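Local coordinates for spike protein P1 (Pseudoalteromonas phage pm2, PDB 2VVD) that serves as the receptor-binding spike at the fivefold vertices of the virion, this C-terminal piece being the domain that carries the receptor-binding activity, at residues E8-F13 / F154-S159; R19-Q24 / Y147-T152; P37-D42 / V127-T132. All coordinates share one frame; numbering follows the deposited sequence.

Contact 1: E8-F13 / F154-S159; sequences EEIRVF and FIEVYS. With CA (calcium ion), chain C.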
loop_
_atom_site.group_PDB
_atom_site.type_symbol
_atom_site.label_atom_id
_atom_site.label_comp_id
_atom_site.label_asym_id
_atom_site.label_seq_id
_atom_site.Cartn_x
_atom_site.Cartn_y
_atom_site.Cartn_z
ATOM N N GLU A 8 19.780 9.367 9.801
ATOM C CA GLU A 8 18.440 8.803 9.879
ATOM C C GLU A 8 18.316 7.736 8.786
ATOM O O GLU A 8 18.002 8.046 7.635
ATOM C CB GLU A 8 17.374 9.896 9.708
ATOM C CG GLU A 8 15.932 9.374 9.765
ATOM C CD GLU A 8 14.874 10.471 9.799
ATOM O OE1 GLU A 8 15.126 11.554 10.374
ATOM O OE2 GLU A 8 13.767 10.238 9.265
ATOM N N GLU A 9 18.578 6.482 9.145
ATOM C CA GLU A 9 18.600 5.397 8.160
ATOM C C GLU A 9 17.197 5.069 7.626
ATOM O O GLU A 9 16.192 5.217 8.328
ATOM C CB GLU A 9 19.253 4.133 8.738
ATOM C CG GLU A 9 20.759 4.266 9.018
ATOM C CD GLU A 9 21.090 4.739 10.431
ATOM O OE1 GLU A 9 20.165 5.034 11.215
ATOM O OE2 GLU A 9 22.292 4.812 10.760
ATOM N N ILE A 10 17.151 4.640 6.370
ATOM C CA ILE A 10 15.914 4.220 5.722
ATOM C C ILE A 10 16.156 2.867 5.070
ATOM O O ILE A 10 17.042 2.730 4.227
ATOM C CB ILE A 10 15.453 5.227 4.636
ATOM C CG1 ILE A 10 15.290 6.636 5.224
ATOM C CG2 ILE A 10 14.138 4.767 3.994
ATOM C CD1 ILE A 10 14.251 6.737 6.358
ATOM N N ARG A 11 15.392 1.863 5.483
ATOM C CA ARG A 11 15.406 0.580 4.798
ATOM C C ARG A 11 14.312 0.563 3.735
ATOM O O ARG A 11 13.129 0.467 4.061
ATOM C CB ARG A 11 15.194 -0.566 5.779
ATOM C CG ARG A 11 15.123 -1.920 5.101
ATOM C CD ARG A 11 15.358 -3.033 6.083
ATOM N NE ARG A 11 15.124 -4.337 5.473
ATOM C CZ ARG A 11 15.004 -5.477 6.149
ATOM N NH1 ARG A 11 15.093 -5.492 7.476
ATOM N NH2 ARG A 11 14.789 -6.609 5.491
ATOM N N VAL A 12 14.718 0.654 2.470
ATOM C CA VAL A 12 13.783 0.575 1.350
ATOM C C VAL A 12 13.469 -0.884 1.048
ATOM O O VAL A 12 14.381 -1.704 0.934
ATOM C CB VAL A 12 14.356 1.220 0.070
ATOM C CG1 VAL A 12 13.305 1.231 -1.027
ATOM C CG2 VAL A 12 14.847 2.637 0.356
ATOM N N PHE A 13 12.182 -1.199 0.918
ATOM C CA PHE A 13 11.747 -2.539 0.508
ATOM C C PHE A 13 11.453 -2.606 -0.993
ATOM O O PHE A 13 11.863 -3.556 -1.663
ATOM C CB PHE A 13 10.511 -2.969 1.305
ATOM C CG PHE A 13 10.806 -3.295 2.736
ATOM C CD1 PHE A 13 11.410 -4.502 3.077
ATOM C CD2 PHE A 13 10.494 -2.399 3.746
ATOM C CE1 PHE A 13 11.691 -4.806 4.399
ATOM C CE2 PHE A 13 10.771 -2.700 5.072
ATOM C CZ PHE A 13 11.372 -3.902 5.397
ATOM N N PHE A 154 2.154 3.860 -4.575
ATOM C CA PHE A 154 3.149 3.639 -3.536
ATOM C C PHE A 154 4.527 3.944 -4.104
ATOM O O PHE A 154 5.215 3.055 -4.623
ATOM C CB PHE A 154 3.077 2.201 -3.009
ATOM C CG PHE A 154 1.825 1.914 -2.237
ATOM C CD1 PHE A 154 1.820 1.978 -0.850
ATOM C CD2 PHE A 154 0.640 1.605 -2.899
ATOM C CE1 PHE A 154 0.662 1.731 -0.138
ATOM C CE2 PHE A 154 -0.523 1.356 -2.194
ATOM C CZ PHE A 154 -0.513 1.420 -0.810
ATOM N N ILE A 155 4.913 5.215 -3.997
ATOM C CA ILE A 155 6.202 5.713 -4.503
ATOM C C ILE A 155 7.367 4.889 -3.948
ATOM O O ILE A 155 8.269 4.490 -4.684
ATOM C CB ILE A 155 6.423 7.213 -4.145
ATOM C CG1 ILE A 155 5.268 8.091 -4.653
ATOM C CG2 ILE A 155 7.739 7.726 -4.734
ATOM C CD1 ILE A 155 5.021 8.005 -6.145
ATOM N N GLU A 156 7.318 4.618 -2.649
ATOM C CA GLU A 156 8.334 3.825 -1.986
ATOM C C GLU A 156 7.754 3.194 -0.726
ATOM O O GLU A 156 7.062 3.863 0.037
ATOM C CB GLU A 156 9.513 4.725 -1.640
ATOM C CG GLU A 156 10.626 4.066 -0.857
ATOM C CD GLU A 156 11.849 4.943 -0.765
ATOM O OE1 GLU A 156 12.537 5.112 -1.791
ATOM O OE2 GLU A 156 12.122 5.465 0.332
ATOM N N VAL A 157 8.005 1.901 -0.527
ATOM C CA VAL A 157 7.693 1.243 0.742
ATOM C C VAL A 157 8.992 1.105 1.520
ATOM O O VAL A 157 10.012 0.690 0.971
ATOM C CB VAL A 157 7.046 -0.139 0.553
ATOM C CG1 VAL A 157 6.831 -0.821 1.919
ATOM C CG2 VAL A 157 5.731 -0.019 -0.211
ATOM N N TYR A 158 8.950 1.463 2.799
ATOM C CA TYR A 158 10.165 1.538 3.608
ATOM C C TYR A 158 9.873 1.415 5.092
ATOM O O TYR A 158 8.714 1.411 5.520
ATOM C CB TYR A 158 10.895 2.863 3.345
ATOM C CG TYR A 158 10.158 4.091 3.859
ATOM C CD1 TYR A 158 10.453 4.635 5.106
ATOM C CD2 TYR A 158 9.163 4.700 3.101
ATOM C CE1 TYR A 158 9.782 5.759 5.582
ATOM C CE2 TYR A 158 8.485 5.821 3.568
ATOM C CZ TYR A 158 8.801 6.348 4.806
ATOM O OH TYR A 158 8.128 7.463 5.269
ATOM N N SER A 159 10.951 1.307 5.861
ATOM C CA SER A 159 10.912 1.357 7.315
ATOM C C SER A 159 12.089 2.193 7.814
ATOM O O SER A 159 13.219 2.023 7.360
ATOM C CB SER A 159 10.990 -0.053 7.902
ATOM O OG SER A 159 11.048 -0.021 9.325
HETATM CA CA CA C . 20.092 6.594 13.333
HETATM O O HOH W 1 22.474 5.423 13.293
HETATM O O HOH W 2 19.090 4.796 14.351
#

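Contact 2: R19-Q24 / Y147-T152; sequences RAKYAQ and YDESFT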
loop_
_atom_site.group_PDB
_atom_site.type_symbol
_atom_site.label_atom_id
_atom_site.label_comp_id
_atom_site.label_asym_id
_atom_site.label_seq_id
_atom_site.Cartn_x
_atom_site.Cartn_y
_atom_site.Cartn_z
ATOM N N ARG A 19 0.497 2.858 -10.838
ATOM C CA ARG A 19 -0.599 3.123 -9.922
ATOM C C ARG A 19 -1.067 1.836 -9.256
ATOM O O ARG A 19 -1.233 0.809 -9.918
ATOM C CB ARG A 19 -1.771 3.743 -10.669
ATOM C CG ARG A 19 -1.494 5.124 -11.222
ATOM C CD ARG A 19 -2.786 5.798 -11.590
ATOM N NE ARG A 19 -3.131 5.642 -12.987
ATOM C CZ ARG A 19 -4.366 5.552 -13.475
ATOM N NH1 ARG A 19 -5.440 5.541 -12.693
ATOM N NH2 ARG A 19 -4.523 5.446 -14.779
ATOM N N ALA A 20 -1.278 1.901 -7.946
ATOM C CA ALA A 20 -1.722 0.742 -7.184
ATOM C C ALA A 20 -3.170 0.421 -7.533
ATOM O O ALA A 20 -3.959 1.313 -7.854
ATOM C CB ALA A 20 -1.579 0.994 -5.703
ATOM N N LYS A 21 -3.513 -0.859 -7.472
ATOM C CA LYS A 21 -4.856 -1.296 -7.828
ATOM C C LYS A 21 -5.792 -1.275 -6.625
ATOM O O LYS A 21 -5.351 -1.400 -5.475
ATOM C CB LYS A 21 -4.818 -2.685 -8.467
ATOM C CG LYS A 21 -4.111 -2.692 -9.814
ATOM C CD LYS A 21 -4.037 -4.071 -10.434
ATOM C CE LYS A 21 -3.261 -4.002 -11.748
ATOM N NZ LYS A 21 -3.209 -5.281 -12.498
ATOM N N TYR A 22 -7.080 -1.065 -6.912
ATOM C CA TYR A 22 -8.141 -1.259 -5.936
ATOM C C TYR A 22 -8.171 -2.740 -5.594
ATOM O O TYR A 22 -8.108 -3.578 -6.495
ATOM C CB TYR A 22 -9.508 -0.879 -6.512
ATOM C CG TYR A 22 -9.666 0.558 -6.974
ATOM C CD1 TYR A 22 -9.855 1.584 -6.060
ATOM C CD2 TYR A 22 -9.661 0.877 -8.328
ATOM C CE1 TYR A 22 -10.014 2.898 -6.479
ATOM C CE2 TYR A 22 -9.813 2.184 -8.762
ATOM C CZ TYR A 22 -9.991 3.191 -7.828
ATOM O OH TYR A 22 -10.140 4.489 -8.236
ATOM N N ALA A 23 -8.256 -3.070 -4.311
ATOM C CA ALA A 23 -8.382 -4.468 -3.907
ATOM C C ALA A 23 -9.107 -4.599 -2.581
ATOM O O ALA A 23 -8.784 -3.905 -1.617
ATOM C CB ALA A 23 -7.008 -5.130 -3.822
ATOM N N GLN A 24 -10.096 -5.491 -2.547
ATOM C CA GLN A 24 -10.720 -5.913 -1.298
ATOM C C GLN A 24 -9.880 -7.072 -0.767
ATOM O O GLN A 24 -9.047 -7.620 -1.499
ATOM C CB GLN A 24 -12.170 -6.341 -1.540
ATOM C CG GLN A 24 -13.035 -5.256 -2.184
ATOM C CD GLN A 24 -14.515 -5.627 -2.257
ATOM O OE1 GLN A 24 -15.290 -5.310 -1.355
ATOM N NE2 GLN A 24 -14.906 -6.305 -3.330
ATOM N N TYR A 147 -9.616 -4.145 -8.702
ATOM C CA TYR A 147 -8.495 -4.587 -9.542
ATOM C C TYR A 147 -8.144 -3.663 -10.725
ATOM O O TYR A 147 -7.206 -3.954 -11.464
ATOM C CB TYR A 147 -8.668 -6.045 -9.998
ATOM C CG TYR A 147 -8.809 -7.019 -8.842
ATOM C CD1 TYR A 147 -7.796 -7.159 -7.899
ATOM C CD2 TYR A 147 -9.949 -7.802 -8.697
ATOM C CE1 TYR A 147 -7.917 -8.054 -6.829
ATOM C CE2 TYR A 147 -10.076 -8.703 -7.637
ATOM C CZ TYR A 147 -9.057 -8.819 -6.707
ATOM O OH TYR A 147 -9.178 -9.704 -5.656
ATOM N N ASP A 148 -8.871 -2.561 -10.906
ATOM C CA ASP A 148 -8.403 -1.482 -11.786
ATOM C C ASP A 148 -7.328 -0.694 -11.062
ATOM O O ASP A 148 -7.256 -0.719 -9.837
ATOM C CB ASP A 148 -9.535 -0.522 -12.169
ATOM C CG ASP A 148 -10.558 -1.160 -13.089
ATOM O OD1 ASP A 148 -10.259 -2.224 -13.663
ATOM O OD2 ASP A 148 -11.665 -0.596 -13.236
ATOM N N GLU A 149 -6.498 0.011 -11.824
ATOM C CA GLU A 149 -5.535 0.931 -11.235
ATOM C C GLU A 149 -6.289 2.125 -10.662
ATOM O O GLU A 149 -7.160 2.699 -11.322
ATOM C CB GLU A 149 -4.493 1.377 -12.264
ATOM C CG GLU A 149 -3.422 0.310 -12.531
ATOM C CD GLU A 149 -2.344 0.767 -13.492
ATOM O OE1 GLU A 149 -2.474 1.855 -14.080
ATOM O OE2 GLU A 149 -1.356 0.024 -13.662
ATOM N N SER A 150 -5.957 2.469 -9.422
ATOM C CA SER A 150 -6.622 3.537 -8.680
ATOM C C SER A 150 -5.886 4.846 -8.906
ATOM O O SER A 150 -5.054 4.925 -9.789
ATOM C CB SER A 150 -6.621 3.195 -7.187
ATOM O OG SER A 150 -5.310 3.329 -6.667
ATOM N N PHE A 151 -6.185 5.860 -8.091
ATOM C CA PHE A 151 -5.485 7.152 -8.134
ATOM C C PHE A 151 -4.337 7.214 -7.115
ATOM O O PHE A 151 -3.801 8.292 -6.828
ATOM C CB PHE A 151 -6.480 8.288 -7.876
ATOM C CG PHE A 151 -7.665 8.264 -8.796
ATOM C CD1 PHE A 151 -7.571 8.773 -10.080
ATOM C CD2 PHE A 151 -8.871 7.711 -8.383
ATOM C CE1 PHE A 151 -8.661 8.739 -10.939
ATOM C CE2 PHE A 151 -9.963 7.673 -9.235
ATOM C CZ PHE A 151 -9.860 8.190 -10.513
ATOM N N THR A 152 -3.961 6.050 -6.588
ATOM C CA THR A 152 -2.974 5.931 -5.530
ATOM C C THR A 152 -1.731 5.203 -6.026
ATOM O O THR A 152 -1.834 4.179 -6.705
ATOM C CB THR A 152 -3.560 5.150 -4.339
ATOM O OG1 THR A 152 -4.742 5.818 -3.877
ATOM C CG2 THR A 152 -2.538 5.036 -3.200
HETATM O O HOH W 3 0.274 3.200 -13.734
#

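Contact 3: P37-D42 / V127-T132; sequences PFFDID and VFPVET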
loop_
_atom_site.group_PDB
_atom_site.type_symbol
_atom_site.label_atom_id
_atom_site.label_comp_id
_atom_site.label_asym_id
_atom_site.label_seq_id
_atom_site.Cartn_x
_atom_site.Cartn_y
_atom_site.Cartn_z
ATOM N N PRO A 37 1.162 -6.027 -7.770
ATOM C CA PRO A 37 2.549 -6.114 -7.329
ATOM C C PRO A 37 2.688 -6.208 -5.819
ATOM O O PRO A 37 1.843 -5.706 -5.077
ATOM C CB PRO A 37 3.154 -4.804 -7.837
ATOM C CG PRO A 37 2.356 -4.476 -9.015
ATOM C CD PRO A 37 0.967 -4.888 -8.683
ATOM N N PHE A 38 3.764 -6.844 -5.383
ATOM C CA PHE A 38 4.001 -7.119 -3.970
ATOM C C PHE A 38 5.479 -7.011 -3.667
ATOM O O PHE A 38 6.303 -6.838 -4.562
ATOM C CB PHE A 38 3.553 -8.543 -3.642
ATOM C CG PHE A 38 4.265 -9.591 -4.454
ATOM C CD1 PHE A 38 5.481 -10.118 -4.029
ATOM C CD2 PHE A 38 3.741 -10.020 -5.664
ATOM C CE1 PHE A 38 6.151 -11.065 -4.789
ATOM C CE2 PHE A 38 4.405 -10.969 -6.425
ATOM C CZ PHE A 38 5.609 -11.492 -5.984
ATOM N N PHE A 39 5.814 -7.126 -2.391
ATOM C CA PHE A 39 7.182 -7.379 -1.994
ATOM C C PHE A 39 7.164 -8.328 -0.811
ATOM O O PHE A 39 6.171 -8.394 -0.088
ATOM C CB PHE A 39 7.908 -6.073 -1.671
ATOM C CG PHE A 39 7.434 -5.402 -0.420
ATOM C CD1 PHE A 39 8.037 -5.683 0.800
ATOM C CD2 PHE A 39 6.403 -4.471 -0.463
ATOM C CE1 PHE A 39 7.610 -5.057 1.966
ATOM C CE2 PHE A 39 5.971 -3.833 0.698
ATOM C CZ PHE A 39 6.572 -4.133 1.916
ATOM N N ASP A 40 8.249 -9.076 -0.639
ATOM C CA ASP A 40 8.392 -10.002 0.493
ATOM C C ASP A 40 9.288 -9.410 1.575
ATOM O O ASP A 40 10.272 -8.728 1.280
ATOM C CB ASP A 40 8.974 -11.346 0.025
ATOM C CG ASP A 40 8.014 -12.124 -0.863
ATOM O OD1 ASP A 40 6.797 -11.856 -0.804
ATOM O OD2 ASP A 40 8.479 -12.997 -1.625
ATOM N N ILE A 41 8.928 -9.665 2.827
ATOM C CA ILE A 41 9.771 -9.321 3.966
ATOM C C ILE A 41 10.071 -10.587 4.773
ATOM O O ILE A 41 9.156 -11.303 5.217
ATOM C CB ILE A 41 9.127 -8.230 4.856
ATOM C CG1 ILE A 41 10.029 -7.911 6.060
ATOM C CG2 ILE A 41 7.732 -8.634 5.306
ATOM C CD1 ILE A 41 9.646 -6.639 6.792
ATOM N N ASP A 42 11.361 -10.866 4.928
ATOM C CA ASP A 42 11.830 -11.994 5.709
ATOM C C ASP A 42 12.043 -11.532 7.145
ATOM O O ASP A 42 13.024 -10.854 7.452
ATOM C CB ASP A 42 13.135 -12.526 5.127
ATOM C CG ASP A 42 13.538 -13.857 5.717
ATOM O OD1 ASP A 42 12.928 -14.283 6.722
ATOM O OD2 ASP A 42 14.465 -14.488 5.168
ATOM N N VAL A 127 3.606 -8.942 1.055
ATOM C CA VAL A 127 2.931 -7.679 1.340
ATOM C C VAL A 127 2.374 -7.085 0.048
ATOM O O VAL A 127 3.123 -6.873 -0.904
ATOM C CB VAL A 127 3.912 -6.655 1.974
ATOM C CG1 VAL A 127 3.178 -5.362 2.357
ATOM C CG2 VAL A 127 4.622 -7.259 3.196
ATOM N N PHE A 128 1.068 -6.822 0.021
ATOM C CA PHE A 128 0.419 -6.180 -1.122
ATOM C C PHE A 128 0.046 -4.739 -0.791
ATOM O O PHE A 128 -0.867 -4.509 0.006
ATOM C CB PHE A 128 -0.836 -6.946 -1.537
ATOM C CG PHE A 128 -0.557 -8.335 -2.032
ATOM C CD1 PHE A 128 -0.210 -8.555 -3.360
ATOM C CD2 PHE A 128 -0.635 -9.424 -1.169
ATOM C CE1 PHE A 128 0.051 -9.835 -3.815
ATOM C CE2 PHE A 128 -0.375 -10.700 -1.618
ATOM C CZ PHE A 128 -0.029 -10.910 -2.943
ATOM N N PRO A 129 0.765 -3.761 -1.379
ATOM C CA PRO A 129 0.325 -2.379 -1.295
ATOM C C PRO A 129 -0.886 -2.157 -2.187
ATOM O O PRO A 129 -0.803 -2.387 -3.390
ATOM C CB PRO A 129 1.537 -1.578 -1.812
ATOM C CG PRO A 129 2.651 -2.539 -1.932
ATOM C CD PRO A 129 2.033 -3.878 -2.118
ATOM N N VAL A 130 -2.001 -1.727 -1.607
ATOM C CA VAL A 130 -3.236 -1.556 -2.367
ATOM C C VAL A 130 -3.990 -0.297 -1.968
ATOM O O VAL A 130 -3.689 0.321 -0.952
ATOM C CB VAL A 130 -4.185 -2.771 -2.189
ATOM C CG1 VAL A 130 -3.523 -4.050 -2.711
ATOM C CG2 VAL A 130 -4.623 -2.922 -0.724
ATOM N N GLU A 131 -4.958 0.080 -2.799
ATOM C CA GLU A 131 -5.954 1.084 -2.442
ATOM C C GLU A 131 -7.225 0.340 -2.028
ATOM O O GLU A 131 -7.725 -0.488 -2.775
ATOM C CB GLU A 131 -6.220 2.020 -3.633
ATOM C CG GLU A 131 -7.335 3.051 -3.416
ATOM C CD GLU A 131 -7.164 3.865 -2.148
ATOM O OE1 GLU A 131 -6.167 4.606 -2.034
ATOM O OE2 GLU A 131 -8.034 3.766 -1.256
ATOM N N THR A 132 -7.734 0.614 -0.834
ATOM C CA THR A 132 -8.917 -0.085 -0.336
ATOM C C THR A 132 -10.242 0.635 -0.633
ATOM O O THR A 132 -11.297 0.023 -0.548
ATOM C CB THR A 132 -8.835 -0.352 1.183
ATOM O OG1 THR A 132 -8.994 0.874 1.905
ATOM C CG2 THR A 132 -7.508 -1.018 1.549
HETATM O O HOH W 4 0.641 -3.232 -5.433
#

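Contact 1: E8-F13 / F154-S159
Tyr158 sets its CG between its own backbone N and carbonyl carbon (chi1 68°), while Ile10 carries CG2 anti to its backbone N; these torsions bring the two side chains together at an oblique angle, with Ile10 CG2 3.8 Å from Tyr158 CB. Two residues away on each segment, Val12 and Glu156 cross at about a right angle, with Glu156 CG 3.9 Å from Val12 CG1. Val12 and Tyr158 form a non-hydrogen-bonded pair of the antiparallel ladder, next to the hydrogen-bonded pair Arg11-Ser159. That pair is closed by Arg11 N to Ser159 O at 2.9 Å and by Ser159 N to Arg11 O, also 2.9 Å. A further bond, Phe13 N to Val157 O, is 2.9 Å long and nearly straight (164° at the hydrogen). The edge of the Phe13 ring takes up Ser159 CB, 3.9 Å from CE2. Arg11 leads its guanidinium away from strand 156-159, and its NH1 bonds to Leu164 O. Upstream of the ladder, Glu9 OE1 binds a calcium ion at 2.6 Å, together with Asp7 O and two waters. Backbone polarity is therefore paired within the sheet, with Ile10 packed on Tyr158 and Val12 against the Glu156 chain; the charge of Glu9 is probably offset in part by the calcium, which organises the Asp7-Glu9 end, while Glu9 OE2, bonded to one of the waters and to Gly168 N, joins this end to the last modelled residue.

Contact 2: R19-Q24 / Y147-T152
Arg19 crosses Glu149 at about a right angle and bends at chi3 (-95°), which turns its NH1 onto Ser150 O, 3.0 Å away; the nitrogen sits above the carbonyl plane rather than on a lone pair. Glu149 OE1 lies over a face of the guanidinium, 4.0 Å from Arg19 NE, so this long salt bridge acts by charge without an N-H aimed at it, whereas NH2 pairs with Asp66. A water links the backbone N of Arg19 to Glu149 OE1. Ala20 follows with its N donating to Thr152 O at 2.7 Å. Its O is gripped twice, by Ser150 N at 2.8 Å and by Ser150 OG at 2.7 Å. Lys21 presents its CA to Asp148 O, and its extended chain passes Tyr147 O with CD on the way to the carbonyls of Asn34 and Asn35. Tyr22 donates from N to Asp148 O, and Tyr22 O accepts from Tyr147 N at 2.7 Å; its ring receives Ser150 CB over the centre of one face, a CH-pi contact 3.5 Å from the centroid and 14° off the normal, and its OH bonds to His144 ND1. Ala23 CB then comes near the Tyr147 ring. Ser150 OG, which also accepts from Thr152 N, closes an ST turn; together these bonds join two irregular connections of the jelly roll, the one leaving strand 11-15 and the one entering strand 152-159.

Contact 3: P37-D42 / V127-T132
Phe39 and Val127 form an antiparallel hydrogen-bonded pair, with Phe39 N to Val127 O at 3.1 Å, the donor in the carbonyl plane, and Val127 N to Phe39 O at 2.9 Å. Their side chains leave the same face of the sheet and lie side by side. Because CG of Phe39 sits between its backbone N and carbonyl carbon (chi1 70°), the ring turns across onto the valine, whose CB stands over one face, offset toward the rim. This CH-pi contact measures 3.8 Å from Val127 CB to the Phe39 centroid, 19° off the ring normal, and is reinforced by Val127 CG1 at 3.6 Å from Phe39 CE2. Ile41 extends the apolar row, its CG2 4.0 Å from Val127 CG2. Phe38 and Phe128 also run alongside each other, pointing the same way, but their ring planes stand 64° apart, and the closest approach is from the Phe38 CB to Phe128 CE1, at 3.7 Å. The Phe38 ring further makes a cation-pi contact with Arg126, and Phe128 packs against helix 28-33. At Pro37, just ahead of strand 39-42, a water joins the two segments, donating to Pro37 O at 2.8 Å and to Pro129 O, so it bridges two carbonyls that could not bond to one another. Phe13 and Val157 of the other sheet also pack on Phe39. The chemistry is thus layered: paired amides hold the strands, while the Phe39-Val127-Ile41 side supplies hydrocarbon and an aromatic face to the interior between the sheets.

Along the chain the contacts are concentric: contact 1 spans the widest loop, contact 2 lies within it and contact 3 innermost. Contacts 1 and 3 pair strand 11-15 with 152-159 and 39-43 with 123-131, one edge pair in each four-stranded antiparallel sheet; the strand orders match the BIDG and CHEF sheets of a jelly roll. Their centres lie about 13 Å apart, and Val157 CG1 meets Phe39 CZ at 3.3 Å across the interior. Contact 2, centred about 12 Å from contact 3 and 21 Å from contact 1, joins connecting segments and touches contact 3 through Glu131 and contact 1 through Phe154. The receptor-binding domain is thereby closed by pairings between distant parts of its sequence.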